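Local coordinates for protein ancestral D-type dye decolorizing peroxidase (Geotrichum candidum, PDB 7ANV) that binds haem and, as a dye-decolorizing peroxidase, probably uses hydrogen peroxide to oxidise dyes and other bulky substrates, at residues V258-K263 against S383-H388; D130-F135 against F251-Q256. All blocks are in the same frame, centred on the assembly; numbering follows the deposited sequence.

Contact 1. Residues V258-K263 against S383-H388. With SO4 (sulfate ion), chain D; SO4 (sulfate ion), chain G.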
loop_
_atom_site.group_PDB
_atom_site.type_symbol
_atom_site.label_atom_id
_atom_site.label_comp_id
_atom_site.label_asym_id
_atom_site.label_seq_id
_atom_site.Cartn_x
_atom_site.Cartn_y
_atom_site.Cartn_z
ATOM N N VAL A 258 -16.882 2.144 6.142
ATOM C CA VAL A 258 -17.472 1.065 5.310
ATOM C C VAL A 258 -18.969 1.289 5.115
ATOM O O VAL A 258 -19.458 1.335 3.973
ATOM C CB VAL A 258 -17.073 -0.318 5.859
ATOM C CG1 VAL A 258 -17.698 -1.442 5.058
ATOM C CG2 VAL A 258 -15.552 -0.445 5.825
ATOM N N PRO A 259 -19.765 1.539 6.166
ATOM C CA PRO A 259 -21.192 1.781 5.949
ATOM C C PRO A 259 -21.438 3.014 5.067
ATOM O O PRO A 259 -22.375 2.978 4.245
ATOM C CB PRO A 259 -21.737 2.004 7.372
ATOM C CG PRO A 259 -20.732 1.354 8.252
ATOM C CD PRO A 259 -19.387 1.531 7.582
ATOM N N GLU A 260 -20.578 4.029 5.212
ATOM C CA GLU A 260 -20.652 5.287 4.416
ATOM C C GLU A 260 -20.353 4.983 2.939
ATOM O O GLU A 260 -21.097 5.445 2.059
ATOM C CB GLU A 260 -19.734 6.340 5.038
ATOM C CG GLU A 260 -20.210 6.836 6.377
ATOM C CD GLU A 260 -19.793 6.038 7.595
ATOM O OE1 GLU A 260 -19.175 4.935 7.438
ATOM O OE2 GLU A 260 -19.984 6.564 8.706
ATOM N N PHE A 261 -19.336 4.175 2.655
ATOM C CA PHE A 261 -19.035 3.726 1.276
ATOM C C PHE A 261 -20.256 2.988 0.713
ATOM O O PHE A 261 -20.722 3.234 -0.438
ATOM C CB PHE A 261 -17.770 2.866 1.306
ATOM C CG PHE A 261 -17.355 2.345 -0.035
ATOM C CD1 PHE A 261 -16.610 3.133 -0.890
ATOM C CD2 PHE A 261 -17.665 1.062 -0.422
ATOM C CE1 PHE A 261 -16.236 2.653 -2.131
ATOM C CE2 PHE A 261 -17.271 0.577 -1.654
ATOM C CZ PHE A 261 -16.540 1.368 -2.497
ATOM N N ASN A 262 -20.780 2.056 1.504
ATOM C CA ASN A 262 -21.926 1.219 1.070
ATOM C C ASN A 262 -23.134 2.117 0.790
ATOM O O ASN A 262 -23.856 1.856 -0.179
ATOM C CB ASN A 262 -22.205 0.117 2.092
ATOM C CG ASN A 262 -21.227 -1.022 1.934
ATOM O OD1 ASN A 262 -20.784 -1.291 0.809
ATOM N ND2 ASN A 262 -20.927 -1.694 3.028
ATOM N N LYS A 263 -23.368 3.113 1.639
ATOM C CA LYS A 263 -24.504 4.051 1.481
ATOM C C LYS A 263 -24.359 4.779 0.148
ATOM O O LYS A 263 -25.351 4.934 -0.558
ATOM C CB LYS A 263 -24.508 5.044 2.639
ATOM C CG LYS A 263 -25.638 6.049 2.655
ATOM C CD LYS A 263 -25.517 6.957 3.894
ATOM C CE LYS A 263 -26.715 7.847 4.144
ATOM N NZ LYS A 263 -26.695 9.037 3.263
ATOM N N SER A 383 -27.586 1.144 10.731
ATOM C CA SER A 383 -27.605 2.615 10.959
ATOM C C SER A 383 -26.880 3.341 9.817
ATOM O O SER A 383 -27.117 4.557 9.657
ATOM C CB SER A 383 -27.034 2.974 12.318
ATOM O OG SER A 383 -25.607 2.933 12.314
ATOM N N LYS A 384 -26.038 2.624 9.063
ATOM C CA LYS A 384 -25.209 3.140 7.944
ATOM C C LYS A 384 -24.181 4.135 8.473
ATOM O O LYS A 384 -23.850 5.106 7.769
ATOM C CB LYS A 384 -26.079 3.783 6.852
ATOM C CG LYS A 384 -27.210 2.908 6.348
ATOM C CD LYS A 384 -27.922 3.545 5.182
ATOM C CE LYS A 384 -29.179 2.815 4.770
ATOM N NZ LYS A 384 -28.896 1.466 4.221
ATOM N N LYS A 385 -23.653 3.914 9.669
ATOM C CA LYS A 385 -22.694 4.870 10.252
ATOM C C LYS A 385 -21.568 4.090 10.941
ATOM O O LYS A 385 -21.891 3.139 11.697
ATOM C CB LYS A 385 -23.418 5.811 11.224
ATOM C CG LYS A 385 -22.474 6.780 11.919
ATOM C CD LYS A 385 -23.116 7.729 12.926
ATOM C CE LYS A 385 -22.062 8.515 13.687
ATOM N NZ LYS A 385 -22.650 9.671 14.410
ATOM N N THR A 386 -20.319 4.501 10.704
ATOM C CA THR A 386 -19.106 3.962 11.357
ATOM C C THR A 386 -19.142 4.308 12.854
ATOM O O THR A 386 -19.333 5.516 13.194
ATOM C CB THR A 386 -17.827 4.508 10.726
ATOM O OG1 THR A 386 -17.790 3.920 9.429
ATOM C CG2 THR A 386 -16.570 4.152 11.479
ATOM N N LYS A 387 -18.958 3.292 13.689
ATOM C CA LYS A 387 -18.739 3.450 15.147
ATOM C C LYS A 387 -17.321 3.016 15.535
ATOM O O LYS A 387 -16.815 3.530 16.528
ATOM C CB LYS A 387 -19.858 2.720 15.895
ATOM C CG LYS A 387 -21.254 3.237 15.583
ATOM C CD LYS A 387 -22.390 2.505 16.331
ATOM C CE LYS A 387 -22.556 2.920 17.780
ATOM N NZ LYS A 387 -23.960 2.706 18.220
ATOM N N HIS A 388 -16.663 2.131 14.784
ATOM C CA HIS A 388 -15.410 1.471 15.209
ATOM C C HIS A 388 -14.295 1.806 14.219
ATOM O O HIS A 388 -14.599 1.980 13.021
ATOM C CB HIS A 388 -15.641 -0.030 15.363
ATOM C CG HIS A 388 -16.688 -0.311 16.381
ATOM N ND1 HIS A 388 -16.484 -0.034 17.705
ATOM C CD2 HIS A 388 -17.967 -0.739 16.264
ATOM C CE1 HIS A 388 -17.594 -0.307 18.380
ATOM N NE2 HIS A 388 -18.506 -0.758 17.522
HETATM S S SO4 D . -13.124 0.999 18.451
HETATM O O1 SO4 D . -12.969 -0.283 17.814
HETATM O O2 SO4 D . -12.750 2.064 17.558
HETATM O O3 SO4 D . -14.499 1.179 18.871
HETATM O O4 SO4 D . -12.261 1.055 19.604
HETATM S S SO4 G . -21.941 -1.374 18.057
HETATM O O1 SO4 G . -21.509 -1.026 16.715
HETATM O O2 SO4 G . -22.424 -2.733 18.071
HETATM O O3 SO4 G . -20.823 -1.265 18.977
HETATM O O4 SO4 G . -22.984 -0.455 18.452
HETATM O O HOH W 1 -16.074 1.746 8.893
#
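Glu-260 grips Thr-386 with both carboxylate oxygens. The hydroxyl OG1 of Thr-386 donates to Glu-260 OE1 at 2.6 Å, using the syn lone pair of that oxygen, while the backbone N of Thr-386 donates to Glu-260 OE2 at 2.9 Å in an almost straight bond (N-H...O 178°), met on the syn side but 31° out of the carboxylate plane. A bend at chi2 (86°) swings CD of Glu-260 out of the line of an extended chain, and the carboxylate it carries meets the loop. The two side chains cross at about a right angle. OG1 of Thr-386 has a second partner: a water donates to it at 2.8 Å and in turn accepts from the backbone N of Val-258 at 2.9 Å. The water thus occupies an N-H in the first turn of helix 258-267, where no earlier helical carbonyl is available.

Beside this polar clasp, the Pro-259 ring packs against the loop backbone. Pro-259 CB lies 3.4 Å from Lys-384 C, and Pro-259 CD is 3.4 Å from Thr-386 OG1. Lys-384, at positive phi, is the C-prime residue of the Schellman motif that ends helix 378-383, which brings its backbone close to Pro-259. Farther out, CG of Lys-263 and CD of Lys-384 approach loosely at 4.2 Å; NZ of Lys-263 forms a salt bridge with Glu-267 and NZ of Lys-384 one with Glu-266. Farther along the loop, His-388 ND1 donates to one sulfate and NE2 to another, both probably from the crystallisation liquor. Glu-380 of helix 378-383 touches Pro-259 and Thr-386 and accepts from the backbone N of Lys-387 and His-388, so the start of helix 258-267 rests against the end of helix 378-383 and the loop leading to strand 391-398.

Contact 2. Residues D130-F135 against F251-Q256. With HEM (protoporphyrin IX containing Fe), chain B.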
loop_
_atom_site.group_PDB
_atom_site.type_symbol
_atom_site.label_atom_id
_atom_site.label_comp_id
_atom_site.label_asym_id
_atom_site.label_seq_id
_atom_site.Cartn_x
_atom_site.Cartn_y
_atom_site.Cartn_z
ATOM N N ASP A 130 -4.859 16.073 10.498
ATOM C CA ASP A 130 -5.750 15.464 11.523
ATOM C C ASP A 130 -5.309 14.018 11.796
ATOM O O ASP A 130 -6.153 13.094 11.712
ATOM C CB ASP A 130 -7.218 15.506 11.093
ATOM C CG ASP A 130 -7.772 16.905 10.935
ATOM O OD1 ASP A 130 -7.193 17.850 11.534
ATOM O OD2 ASP A 130 -8.775 17.041 10.202
ATOM N N TRP A 131 -4.039 13.823 12.146
ATOM C CA TRP A 131 -3.441 12.481 12.387
ATOM C C TRP A 131 -3.690 11.994 13.818
ATOM O O TRP A 131 -4.005 12.848 14.703
ATOM C CB TRP A 131 -1.951 12.571 12.115
ATOM C CG TRP A 131 -1.592 12.536 10.670
ATOM C CD1 TRP A 131 -2.433 12.583 9.590
ATOM C CD2 TRP A 131 -0.262 12.424 10.143
ATOM N NE1 TRP A 131 -1.709 12.555 8.436
ATOM C CE2 TRP A 131 -0.385 12.429 8.740
ATOM C CE3 TRP A 131 1.007 12.312 10.713
ATOM C CZ2 TRP A 131 0.724 12.298 7.911
ATOM C CZ3 TRP A 131 2.103 12.196 9.897
ATOM C CH2 TRP A 131 1.955 12.200 8.515
ATOM N N ASP A 132 -3.507 10.692 14.074
ATOM C CA ASP A 132 -3.444 10.165 15.462
ATOM C C ASP A 132 -2.254 10.855 16.129
ATOM O O ASP A 132 -1.220 11.057 15.481
ATOM C CB ASP A 132 -3.326 8.634 15.538
ATOM C CG ASP A 132 -4.525 7.878 14.970
ATOM O OD1 ASP A 132 -5.610 8.495 14.873
ATOM O OD2 ASP A 132 -4.380 6.680 14.672
ATOM N N PRO A 133 -2.362 11.195 17.430
ATOM C CA PRO A 133 -1.291 11.875 18.165
ATOM C C PRO A 133 0.111 11.265 17.995
ATOM O O PRO A 133 1.039 12.003 17.815
ATOM C CB PRO A 133 -1.736 11.764 19.629
ATOM C CG PRO A 133 -3.244 11.714 19.543
ATOM C CD PRO A 133 -3.552 10.968 18.259
ATOM N N ALA A 134 0.233 9.931 18.000
ATOM C CA ALA A 134 1.534 9.225 17.964
ATOM C C ALA A 134 2.288 9.580 16.681
ATOM O O ALA A 134 3.498 9.693 16.730
ATOM C CB ALA A 134 1.330 7.731 18.116
ATOM N N PHE A 135 1.586 9.787 15.561
ATOM C CA PHE A 135 2.206 10.059 14.243
ATOM C C PHE A 135 2.514 11.555 14.067
ATOM O O PHE A 135 3.355 11.957 13.219
ATOM C CB PHE A 135 1.259 9.552 13.161
ATOM C CG PHE A 135 1.282 8.057 13.001
ATOM C CD1 PHE A 135 2.475 7.423 12.711
ATOM C CD2 PHE A 135 0.134 7.299 13.115
ATOM C CE1 PHE A 135 2.514 6.054 12.524
ATOM C CE2 PHE A 135 0.179 5.925 12.936
ATOM C CZ PHE A 135 1.367 5.314 12.632
ATOM N N PHE A 251 4.583 3.737 5.307
ATOM C CA PHE A 251 3.471 3.314 6.175
ATOM C C PHE A 251 2.390 4.397 6.194
ATOM O O PHE A 251 2.708 5.528 6.494
ATOM C CB PHE A 251 3.982 2.956 7.574
ATOM C CG PHE A 251 2.904 2.362 8.445
ATOM C CD1 PHE A 251 2.023 3.192 9.128
ATOM C CD2 PHE A 251 2.786 0.983 8.607
ATOM C CE1 PHE A 251 0.997 2.649 9.900
ATOM C CE2 PHE A 251 1.748 0.436 9.362
ATOM C CZ PHE A 251 0.874 1.271 10.011
ATOM N N ARG A 252 1.145 4.018 5.947
ATOM C CA ARG A 252 -0.019 4.888 6.151
ATOM C C ARG A 252 -1.129 4.116 6.861
ATOM O O ARG A 252 -1.526 3.054 6.393
ATOM C CB ARG A 252 -0.591 5.378 4.814
ATOM C CG ARG A 252 0.395 6.078 3.912
ATOM C CD ARG A 252 0.419 7.557 4.146
ATOM N NE ARG A 252 -0.753 8.213 3.589
ATOM C CZ ARG A 252 -1.193 9.438 3.900
ATOM N NH1 ARG A 252 -0.657 10.151 4.886
ATOM N NH2 ARG A 252 -2.211 9.942 3.210
ATOM N N LYS A 253 -1.590 4.659 7.969
ATOM C CA LYS A 253 -2.815 4.170 8.628
ATOM C C LYS A 253 -4.009 4.846 7.958
ATOM O O LYS A 253 -4.150 6.084 8.073
ATOM C CB LYS A 253 -2.775 4.427 10.133
ATOM C CG LYS A 253 -4.007 3.895 10.830
ATOM C CD LYS A 253 -4.107 4.218 12.312
ATOM C CE LYS A 253 -5.490 3.833 12.789
ATOM N NZ LYS A 253 -5.737 4.171 14.212
ATOM N N LEU A 254 -4.800 4.083 7.213
ATOM C CA LEU A 254 -5.915 4.627 6.403
ATOM C C LEU A 254 -7.222 4.057 6.981
ATOM O O LEU A 254 -7.565 2.881 6.737
ATOM C CB LEU A 254 -5.762 4.256 4.932
ATOM C CG LEU A 254 -4.458 4.724 4.321
ATOM C CD1 LEU A 254 -4.348 4.267 2.862
ATOM C CD2 LEU A 254 -4.309 6.241 4.451
ATOM N N GLN A 255 -7.918 4.899 7.730
ATOM C CA GLN A 255 -9.228 4.522 8.309
ATOM C C GLN A 255 -10.259 4.389 7.180
ATOM O O GLN A 255 -10.282 5.271 6.295
ATOM C CB GLN A 255 -9.657 5.584 9.302
ATOM C CG GLN A 255 -10.976 5.207 9.944
ATOM C CD GLN A 255 -11.516 6.280 10.839
ATOM O OE1 GLN A 255 -10.929 7.351 10.987
ATOM N NE2 GLN A 255 -12.672 5.994 11.433
ATOM N N GLN A 256 -11.111 3.362 7.206
ATOM C CA GLN A 256 -12.168 3.167 6.191
ATOM C C GLN A 256 -13.547 3.321 6.826
ATOM O O GLN A 256 -13.759 2.808 7.921
ATOM C CB GLN A 256 -12.003 1.814 5.510
ATOM C CG GLN A 256 -10.770 1.795 4.616
ATOM C CD GLN A 256 -10.489 0.422 4.085
ATOM O OE1 GLN A 256 -9.622 -0.308 4.564
ATOM N NE2 GLN A 256 -11.224 0.068 3.051
HETATM C CHA HEM B . -4.711 -2.037 -5.954
HETATM C CHB HEM B . -7.840 -1.026 -2.395
HETATM C CHC HEM B . -4.850 2.534 -0.835
HETATM C CHD HEM B . -1.979 1.723 -4.655
HETATM C C1A HEM B . -5.804 -2.065 -5.106
HETATM C C2A HEM B . -6.876 -2.987 -5.201
HETATM C C3A HEM B . -7.768 -2.698 -4.217
HETATM C C4A HEM B . -7.232 -1.606 -3.480
HETATM C CMA HEM B . -9.065 -3.426 -3.907
HETATM C CAA HEM B . -7.059 -4.062 -6.267
HETATM C CBA HEM B . -6.242 -5.327 -6.063
HETATM C CGA HEM B . -5.041 -5.437 -6.957
HETATM O O1A HEM B . -4.997 -5.076 -8.148
HETATM O O2A HEM B . -4.069 -5.939 -6.492
HETATM C C1B HEM B . -7.277 0.038 -1.665
HETATM C C2B HEM B . -7.867 0.587 -0.482
HETATM C C3B HEM B . -7.039 1.567 -0.019
HETATM C C4B HEM B . -5.891 1.615 -0.966
HETATM C CMB HEM B . -9.169 0.172 0.145
HETATM C CAB HEM B . -7.130 2.426 1.186
HETATM C CBB HEM B . -7.846 2.133 2.299
HETATM C C1C HEM B . -3.802 2.652 -1.762
HETATM C C2C HEM B . -2.786 3.620 -1.748
HETATM C C3C HEM B . -1.999 3.393 -2.862
HETATM C C4C HEM B . -2.542 2.268 -3.540
HETATM C CMC HEM B . -2.616 4.702 -0.691
HETATM C CAC HEM B . -0.821 4.102 -3.366
HETATM C CBC HEM B . -0.562 5.367 -3.064
HETATM C C1D HEM B . -2.491 0.578 -5.266
HETATM C C2D HEM B . -1.782 -0.024 -6.408
HETATM C C3D HEM B . -2.564 -1.062 -6.774
HETATM C C4D HEM B . -3.725 -1.079 -5.856
HETATM C CMD HEM B . -0.470 0.371 -7.078
HETATM C CAD HEM B . -2.294 -2.032 -7.904
HETATM C CBD HEM B . -2.748 -1.500 -9.274
HETATM C CGD HEM B . -2.342 -2.420 -10.386
HETATM O O1D HEM B . -3.233 -2.693 -11.230
HETATM O O2D HEM B . -1.166 -2.852 -10.494
HETATM N NA HEM B . -6.026 -1.216 -4.030
HETATM N NB HEM B . -6.111 0.662 -1.896
HETATM N NC HEM B . -3.677 1.859 -2.883
HETATM N ND HEM B . -3.662 -0.040 -4.980
HETATM FE FE HEM B . -4.884 0.315 -3.532
#
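Asp-132 and Lys-253 make the one salt bridge between these segments: Lys-253 NZ donates to OD2 of Asp-132 at 2.9 Å, on the syn lone pair of that oxygen. The lysine side chain crosses that of the aspartate at about a right angle; its CB points toward 130-135, and with CG anti to the backbone N (chi1 -178°) the chain runs on extended to bring NZ to the carboxylate. CD of Lys-253 also lies 3.4 Å from OD2 of Asp-132. The ammonium group forms a second salt bridge, to Asp-389, so two carboxylates share one buried lysine and probably keep it charged. A methionine in place of Lys-253 would probably leave Asp-132 and Asp-389 without the cation between them.

The apolar part lies one turn on, where CZ of Phe-135 comes within 3.8 Å of CE1 of Phe-251 and the two side chains cross at about a right angle. CE2 of Phe-135 reaches CB of Lys-253 at 4.3 Å. Phe-25 stacks edge-to-face on both phenylalanines, and Ile-180 touches both, extending the cluster into the N-terminal sheet. Segment 251-256 is the end of strand 247-256, which belongs to the second of two four-stranded antiparallel sheets, each with strand order 2-3-1-4, the ferredoxin-like pair characteristic of dye-decolorizing peroxidases. Past this contact the strand runs to the haem: Leu-254 CD1 lies 3.7 Å from haem CAB and Gln-256 NE2 3.6 Å from haem CMB.

The third kind of contact is looser. CZ2 of Trp-131 lies 4.0 Å from NH1 of Arg-252, at the edge of the guanidinium, with the two planes 62° apart. Both polar ends are committed to Asp-117, which accepts from Trp-131 NE1 and forms a salt bridge with Arg-252 NH2, while Gln-108 takes NH1 of the arginine.

Followed from the N terminus, the chain first reaches 130-135, in the N-terminal half, and contact 2 closes a loop of 115 intervening residues when strand 247-256 comes back against it. Helix 258-267 follows that strand at once and opens contact 1, which closes after a further 119 residues at 383-388, just before strand 391-398. The two loops therefore run in series, neither nested nor crossed, and their centres lie about 19 Å apart. Contact 2 ties the N-terminal half to the second sheet; contact 1 ties the helix after that sheet's first strand to the lead-in of strand 391-398, which pairs with 247-256 in the same sheet.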